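Local coordinates for protein beta-galactoside alpha-2,6-sialyltransferase (Photobacterium sp., PDB 2Z4T) that transfers sialic acid, probably from a CMP-activated donor, to galactosides such as lactose through an alpha-2,6 linkage, using a GT-B glycosyltransferase fold, at residues Q130-M133 and D134-S138; H175-A178 and D179-Q182; G408-I411 and N412-M416. All coordinates share one frame; numbering follows the deposited sequence. Where two conformers were deposited one is given.

Contact 1: residues Q130-M133 and D134-S138; sequences QQLM and DIIKS
Leu132 O takes the amide of Ile136 in a nearly straight bond, N to O 3.1 Å and 175° at the hydrogen, while Ile135 N makes a weak second approach to the same oxygen. Ile135 N has its main acceptor in Gln131 O at 2.9 Å. Asp134 N is given to Gln130 O, and Lys137 N to Met133 O at 3.2 Å, which completes the i to i+4 pattern of helix 126-141. The apolar branches also meet, Leu132 CD2 lying 3.9 Å from Ile136 CD1, the two side chains set at a slant.

The polar side chains look elsewhere. Asp134 CG is folded back beside its own backbone N (chi1 -68°), close over Gln130 O, and OD2 is hydrogen-bonded to the hydroxyl of Tyr230. The buried amide of Gln131 is satisfied at both ends, OE1 by the indole N-H of Trp151 and NE2 by Ser199 OG.

Gln131 also packs on Asp122, which binds magnesium in another crystal structure of this protein, though not in this model. These residues belong to the crossover helix of a right-handed beta-alpha-beta unit, strands 103-122 and 146-151, in the Rossmann-like part of a GT-B fold.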
loop_
_atom_site.group_PDB
_atom_site.type_symbol
_atom_site.label_atom_id
_atom_site.label_comp_id
_atom_site.label_asym_id
_atom_site.label_seq_id
_atom_site.Cartn_x
_atom_site.Cartn_y
_atom_site.Cartn_z
ATOM N N GLN A 130 -1.604 1.764 -0.704
ATOM C CA GLN A 130 -0.898 2.564 0.281
ATOM C C GLN A 130 0.549 2.085 0.487
ATOM O O GLN A 130 1.472 2.909 0.636
ATOM C CB GLN A 130 -1.655 2.567 1.590
ATOM C CG GLN A 130 -2.947 3.333 1.535
ATOM C CD GLN A 130 -2.790 4.866 1.611
ATOM O OE1 GLN A 130 -3.656 5.606 1.130
ATOM N NE2 GLN A 130 -1.717 5.339 2.231
ATOM N N GLN A 131 0.746 0.769 0.472
ATOM C CA GLN A 131 2.077 0.194 0.650
ATOM C C GLN A 131 2.974 0.592 -0.507
ATOM O O GLN A 131 4.126 0.960 -0.285
ATOM C CB GLN A 131 2.011 -1.339 0.804
ATOM C CG GLN A 131 1.248 -1.812 2.057
ATOM C CD GLN A 131 1.009 -3.322 2.098
ATOM O OE1 GLN A 131 1.028 -4.001 1.057
ATOM N NE2 GLN A 131 0.811 -3.866 3.315
ATOM N N LEU A 132 2.442 0.564 -1.733
ATOM C CA LEU A 132 3.170 1.012 -2.907
ATOM C C LEU A 132 3.691 2.422 -2.720
ATOM O O LEU A 132 4.859 2.712 -3.030
ATOM C CB LEU A 132 2.275 1.041 -4.138
ATOM C CG LEU A 132 2.868 0.722 -5.521
ATOM C CD1 LEU A 132 2.151 1.437 -6.627
ATOM C CD2 LEU A 132 4.373 0.925 -5.653
ATOM N N MET A 133 2.819 3.309 -2.260
ATOM C CA MET A 133 3.208 4.687 -2.046
ATOM C C MET A 133 4.293 4.797 -0.957
ATOM O O MET A 133 5.187 5.618 -1.083
ATOM C CB MET A 133 1.988 5.553 -1.720
ATOM C CG MET A 133 1.042 5.739 -2.899
ATOM S SD MET A 133 -0.196 7.030 -2.630
ATOM C CE MET A 133 -1.187 6.358 -1.294
ATOM N N ASP A 134 4.215 3.959 0.089
ATOM C CA ASP A 134 5.256 3.896 1.130
ATOM C C ASP A 134 6.620 3.450 0.593
ATOM O O ASP A 134 7.658 3.935 1.057
ATOM C CB ASP A 134 4.847 2.968 2.262
ATOM C CG ASP A 134 3.680 3.506 3.071
ATOM O OD1 ASP A 134 3.342 4.726 2.988
ATOM O OD2 ASP A 134 3.086 2.698 3.796
ATOM N N ILE A 135 6.605 2.538 -0.384
ATOM C CA ILE A 135 7.818 1.957 -0.915
ATOM C C ILE A 135 8.542 3.004 -1.734
ATOM O O ILE A 135 9.743 3.224 -1.539
ATOM C CB ILE A 135 7.506 0.729 -1.782
ATOM C CG1 ILE A 135 7.150 -0.464 -0.894
ATOM C CG2 ILE A 135 8.652 0.411 -2.761
ATOM C CD1 ILE A 135 6.462 -1.631 -1.630
ATOM N N ILE A 136 7.820 3.644 -2.650
ATOM C CA ILE A 136 8.387 4.685 -3.472
ATOM C C ILE A 136 9.007 5.826 -2.622
ATOM O O ILE A 136 10.143 6.231 -2.864
ATOM C CB ILE A 136 7.354 5.218 -4.503
ATOM C CG1 ILE A 136 6.913 4.060 -5.406
ATOM C CG2 ILE A 136 7.968 6.357 -5.339
ATOM C CD1 ILE A 136 5.924 4.414 -6.430
ATOM N N LYS A 137 8.292 6.304 -1.605
ATOM C CA LYS A 137 8.853 7.298 -0.691
ATOM C C LYS A 137 10.127 6.779 0.011
ATOM O O LYS A 137 11.117 7.504 0.163
ATOM C CB LYS A 137 7.811 7.738 0.338
ATOM C CG LYS A 137 8.328 8.797 1.280
ATOM C CD LYS A 137 7.251 9.405 2.122
ATOM C CE LYS A 137 7.867 10.147 3.309
ATOM N NZ LYS A 137 6.836 10.513 4.340
ATOM N N SER A 138 10.098 5.514 0.408
ATOM C CA SER A 138 11.176 4.938 1.172
ATOM C C SER A 138 12.412 4.727 0.306
ATOM O O SER A 138 13.548 4.752 0.794
ATOM C CB SER A 138 10.715 3.634 1.833
ATOM O OG SER A 138 11.799 2.915 2.380
#

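Contact 2: residues H175-A178 and D179-Q182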
loop_
_atom_site.group_PDB
_atom_site.type_symbol
_atom_site.label_atom_id
_atom_site.label_comp_id
_atom_site.label_asym_id
_atom_site.label_seq_id
_atom_site.Cartn_x
_atom_site.Cartn_y
_atom_site.Cartn_z
ATOM N N HIS A 175 -2.349 -14.986 2.206
ATOM C CA HIS A 175 -1.525 -14.574 3.322
ATOM C C HIS A 175 -0.021 -14.825 3.098
ATOM O O HIS A 175 0.393 -15.577 2.200
ATOM C CB HIS A 175 -2.028 -15.232 4.619
ATOM C CG HIS A 175 -3.471 -14.942 4.925
ATOM N ND1 HIS A 175 -4.391 -15.931 5.202
ATOM C CD2 HIS A 175 -4.158 -13.774 4.969
ATOM C CE1 HIS A 175 -5.579 -15.389 5.406
ATOM N NE2 HIS A 175 -5.464 -14.079 5.276
ATOM N N THR A 176 0.774 -14.143 3.915
ATOM C CA THR A 176 2.204 -14.387 4.071
ATOM C C THR A 176 2.547 -15.851 3.806
ATOM O O THR A 176 2.055 -16.742 4.497
ATOM C CB THR A 176 2.644 -13.998 5.510
ATOM O OG1 THR A 176 2.266 -12.635 5.756
ATOM C CG2 THR A 176 4.145 -14.173 5.721
ATOM N N PRO A 177 3.362 -16.102 2.775
ATOM C CA PRO A 177 3.790 -17.452 2.481
ATOM C C PRO A 177 4.994 -17.884 3.301
ATOM O O PRO A 177 5.789 -17.046 3.728
ATOM C CB PRO A 177 4.157 -17.378 1.002
ATOM C CG PRO A 177 4.600 -15.945 0.787
ATOM C CD PRO A 177 3.875 -15.112 1.803
ATOM N N ALA A 178 5.132 -19.197 3.492
ATOM C CA ALA A 178 6.267 -19.770 4.213
ATOM C C ALA A 178 7.590 -19.271 3.653
ATOM O O ALA A 178 8.517 -18.985 4.413
ATOM C CB ALA A 178 6.219 -21.324 4.185
ATOM N N ASP A 179 7.694 -19.167 2.331
ATOM C CA ASP A 179 8.973 -18.773 1.750
ATOM C C ASP A 179 9.331 -17.314 2.061
ATOM O O ASP A 179 10.497 -16.973 2.121
ATOM C CB ASP A 179 9.121 -19.156 0.250
ATOM C CG ASP A 179 8.168 -18.384 -0.678
ATOM O OD1 ASP A 179 7.025 -18.059 -0.291
ATOM O OD2 ASP A 179 8.569 -18.110 -1.829
ATOM N N LEU A 180 8.343 -16.471 2.310
ATOM C CA LEU A 180 8.617 -15.096 2.751
ATOM C C LEU A 180 9.180 -15.121 4.167
ATOM O O LEU A 180 10.156 -14.423 4.469
ATOM C CB LEU A 180 7.337 -14.263 2.748
ATOM C CG LEU A 180 7.363 -12.747 2.580
ATOM C CD1 LEU A 180 6.044 -12.137 3.060
ATOM C CD2 LEU A 180 8.535 -12.061 3.215
ATOM N N VAL A 181 8.551 -15.925 5.026
ATOM C CA VAL A 181 8.989 -16.066 6.419
ATOM C C VAL A 181 10.439 -16.570 6.447
ATOM O O VAL A 181 11.296 -15.945 7.092
ATOM C CB VAL A 181 8.049 -16.977 7.260
ATOM C CG1 VAL A 181 8.662 -17.278 8.626
ATOM C CG2 VAL A 181 6.671 -16.346 7.423
ATOM N N GLN A 182 10.717 -17.662 5.723
ATOM C CA GLN A 182 12.071 -18.222 5.613
ATOM C C GLN A 182 13.095 -17.176 5.164
ATOM O O GLN A 182 14.205 -17.093 5.692
ATOM C CB GLN A 182 12.071 -19.403 4.637
ATOM C CG GLN A 182 11.370 -20.643 5.173
ATOM C CD GLN A 182 10.856 -21.573 4.082
ATOM O OE1 GLN A 182 9.973 -22.392 4.336
ATOM N NE2 GLN A 182 11.396 -21.450 2.869
#
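Thr176 lays its methyl across the first turn of helix 178-190, with CG2 3.7 Å from Val181 CG2 and 3.9 Å from Leu180 CD1, meeting both side chains at about a right angle. This is the start of a helix in the GT-B fold, with Pro177 in the N-cap position. Thr176 CG2 stands anti to the backbone N and OG1 beside it (chi1 -55°), a split that sends the methyl to the helix and leaves the hydroxyl to bond with Asn208 O on helix 205-216.

Pro177 follows with its ring set obliquely against Leu180. Its CD sits 3.7 Å from Leu180 CB, and the same carbon reaches Leu180 CD1, so Leu180 CD1 rests against both the proline ring and the threonine methyl. Strand 146-151 lies against this pair, with Ala150 touching both Pro177 and Leu180; Phe169 packs there too.

At the N-cap the proline contributes its carbonyl: Pro177 O accepts Val181 N at 3.3 Å, the donor lying in the carbonyl plane, and Leu180 N as a weak second partner. Asp179 brings its carboxylate back to the proline ring, OD1 being 3.2 Å from Pro177 CB. One residue further on, Gln182 N points almost straight at Ala178 O, 2.9 Å away with 177° at the hydrogen.

Contact 3: residues G408-I411 and N412-M416; sequences GGII and NTLIM
Ile411 and Ile415, one turn apart on helix 410-417, run alongside each other in the same direction, with Ile411 CG2 3.8 Å from Ile415 CD1. In each residue CG1 is beside the backbone N and CG2 anti to it (chi1 -63° and -71°). The ethyl arm of Ile415 therefore runs back along the helix to the methyl branch of Ile411, while the ethyl arm of Ile411 runs on toward the N-terminal end of the helix. Gln378 on helix 371-386 touches both isoleucines.

Round the helix, Ile410 and Leu414 are arranged differently. Their side chains cross at a slant, and Ile410 CD1 comes to 4.0 Å from Leu414 CG. The same CD1 also approaches the hydroxyl of Thr413, 3.5 Å from OG1, so the end of Ile410 touches two residues of the next turn.

The segment opens the helix of a beta-alpha-beta unit, strands 399-403 and 423-424, in the half of the GT-B fold built on the parallel sheet that contains them. Gly409 is its N-cap, with a positive phi of 53°. Its carbonyl oxygen accepts only weakly, from Asn412 N and Thr413 N; regular bonding sets in one residue later, with Leu414 N to Ile410 O and Ile415 N to Ile411 O, both at 3.1 Å.

Asn412 faces back across this beginning. Its amide lies over the backbone of Gly408, ND2 being 3.6 Å from Gly408 CA; with no side chain, Gly408 leaves OD1 unobstructed. The ND2 group is hydrogen-bonded to the carbonyl oxygen of His405, a CMP-binding residue, so that the side chain ties the first turn of the helix to the loop carrying that histidine.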
loop_
_atom_site.group_PDB
_atom_site.type_symbol
_atom_site.label_atom_id
_atom_site.label_comp_id
_atom_site.label_asym_id
_atom_site.label_seq_id
_atom_site.Cartn_x
_atom_site.Cartn_y
_atom_site.Cartn_z
ATOM N N GLY A 408 -13.132 -8.202 -10.261
ATOM C CA GLY A 408 -14.417 -8.458 -10.922
ATOM C C GLY A 408 -14.421 -9.635 -11.879
ATOM O O GLY A 408 -15.454 -10.282 -12.076
ATOM N N GLY A 409 -13.266 -9.906 -12.485
ATOM C CA GLY A 409 -13.097 -11.052 -13.351
ATOM C C GLY A 409 -14.155 -11.067 -14.428
ATOM O O GLY A 409 -14.304 -10.096 -15.174
ATOM N N ILE A 410 -14.911 -12.158 -14.480
ATOM C CA ILE A 410 -15.880 -12.367 -15.540
ATOM C C ILE A 410 -17.036 -11.376 -15.461
ATOM O O ILE A 410 -17.738 -11.181 -16.444
ATOM C CB ILE A 410 -16.342 -13.858 -15.603
ATOM C CG1 ILE A 410 -16.191 -14.410 -17.035
ATOM C CG2 ILE A 410 -17.739 -14.085 -14.983
ATOM C CD1 ILE A 410 -17.293 -13.969 -18.118
ATOM N N ILE A 411 -17.220 -10.733 -14.304
ATOM C CA ILE A 411 -18.254 -9.690 -14.147
ATOM C C ILE A 411 -17.931 -8.491 -15.018
ATOM O O ILE A 411 -18.806 -7.947 -15.710
ATOM C CB ILE A 411 -18.381 -9.203 -12.689
ATOM C CG1 ILE A 411 -18.832 -10.344 -11.787
ATOM C CG2 ILE A 411 -19.352 -8.028 -12.598
ATOM C CD1 ILE A 411 -18.863 -9.975 -10.340
ATOM N N ASN A 412 -16.668 -8.089 -14.981
ATOM C CA ASN A 412 -16.190 -6.980 -15.779
ATOM C C ASN A 412 -16.303 -7.243 -17.270
ATOM O O ASN A 412 -16.737 -6.358 -18.009
ATOM C CB ASN A 412 -14.768 -6.579 -15.378
ATOM C CG ASN A 412 -14.697 -6.076 -13.942
ATOM O OD1 ASN A 412 -15.718 -5.745 -13.348
ATOM N ND2 ASN A 412 -13.495 -6.006 -13.385
ATOM N N THR A 413 -15.961 -8.450 -17.724
ATOM C CA THR A 413 -16.060 -8.682 -19.163
ATOM C C THR A 413 -17.526 -8.689 -19.646
ATOM O O THR A 413 -17.833 -8.108 -20.681
ATOM C CB THR A 413 -15.192 -9.899 -19.690
ATOM O OG1 THR A 413 -15.971 -11.095 -19.713
ATOM C CG2 THR A 413 -13.930 -10.118 -18.840
ATOM N N LEU A 414 -18.425 -9.285 -18.858
ATOM C CA LEU A 414 -19.858 -9.278 -19.169
ATOM C C LEU A 414 -20.435 -7.864 -19.278
ATOM O O LEU A 414 -21.169 -7.569 -20.224
ATOM C CB LEU A 414 -20.652 -10.086 -18.145
ATOM C CG LEU A 414 -20.494 -11.605 -18.245
ATOM C CD1 LEU A 414 -20.959 -12.275 -16.979
ATOM C CD2 LEU A 414 -21.247 -12.171 -19.471
ATOM N N ILE A 415 -20.090 -7.000 -18.317
ATOM C CA ILE A 415 -20.542 -5.603 -18.315
ATOM C C ILE A 415 -19.975 -4.892 -19.528
ATOM O O ILE A 415 -20.664 -4.133 -20.192
ATOM C CB ILE A 415 -20.113 -4.845 -17.023
ATOM C CG1 ILE A 415 -20.895 -5.345 -15.818
ATOM C CG2 ILE A 415 -20.309 -3.349 -17.166
ATOM C CD1 ILE A 415 -20.328 -4.871 -14.491
ATOM N N MET A 416 -18.720 -5.177 -19.820
ATOM C CA MET A 416 -17.989 -4.498 -20.867
ATOM C C MET A 416 -18.558 -4.802 -22.245
ATOM O O MET A 416 -18.717 -3.892 -23.056
ATOM C CB MET A 416 -16.506 -4.860 -20.776
ATOM C CG MET A 416 -15.545 -3.812 -21.292
ATOM S SD MET A 416 -15.783 -2.079 -20.772
ATOM C CE MET A 416 -15.305 -1.340 -22.350
#

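In the fold
Contacts 1 and 2 share one half of the GT-B fold, on helices packed against strands 103-122 and 146-151. Their centres are 21 Å apart and their nearest atoms about 9 Å, so they do not touch. Contact 3 sits in the other half, its centre 30 Å from that of contact 1 and 32 Å from that of contact 2. Bound CMP lies between the halves: the side chain of Asn412 is about 7 Å from it and that of Gln130 about 9 Å. The side chain of Gln131 is also about 7 Å from a magnesium ion. Contact 2 is further out, with the side chain of Thr176 about 13 Å from the galactose, though its His175 is hydrogen-bonded to His204 of the glycan pocket.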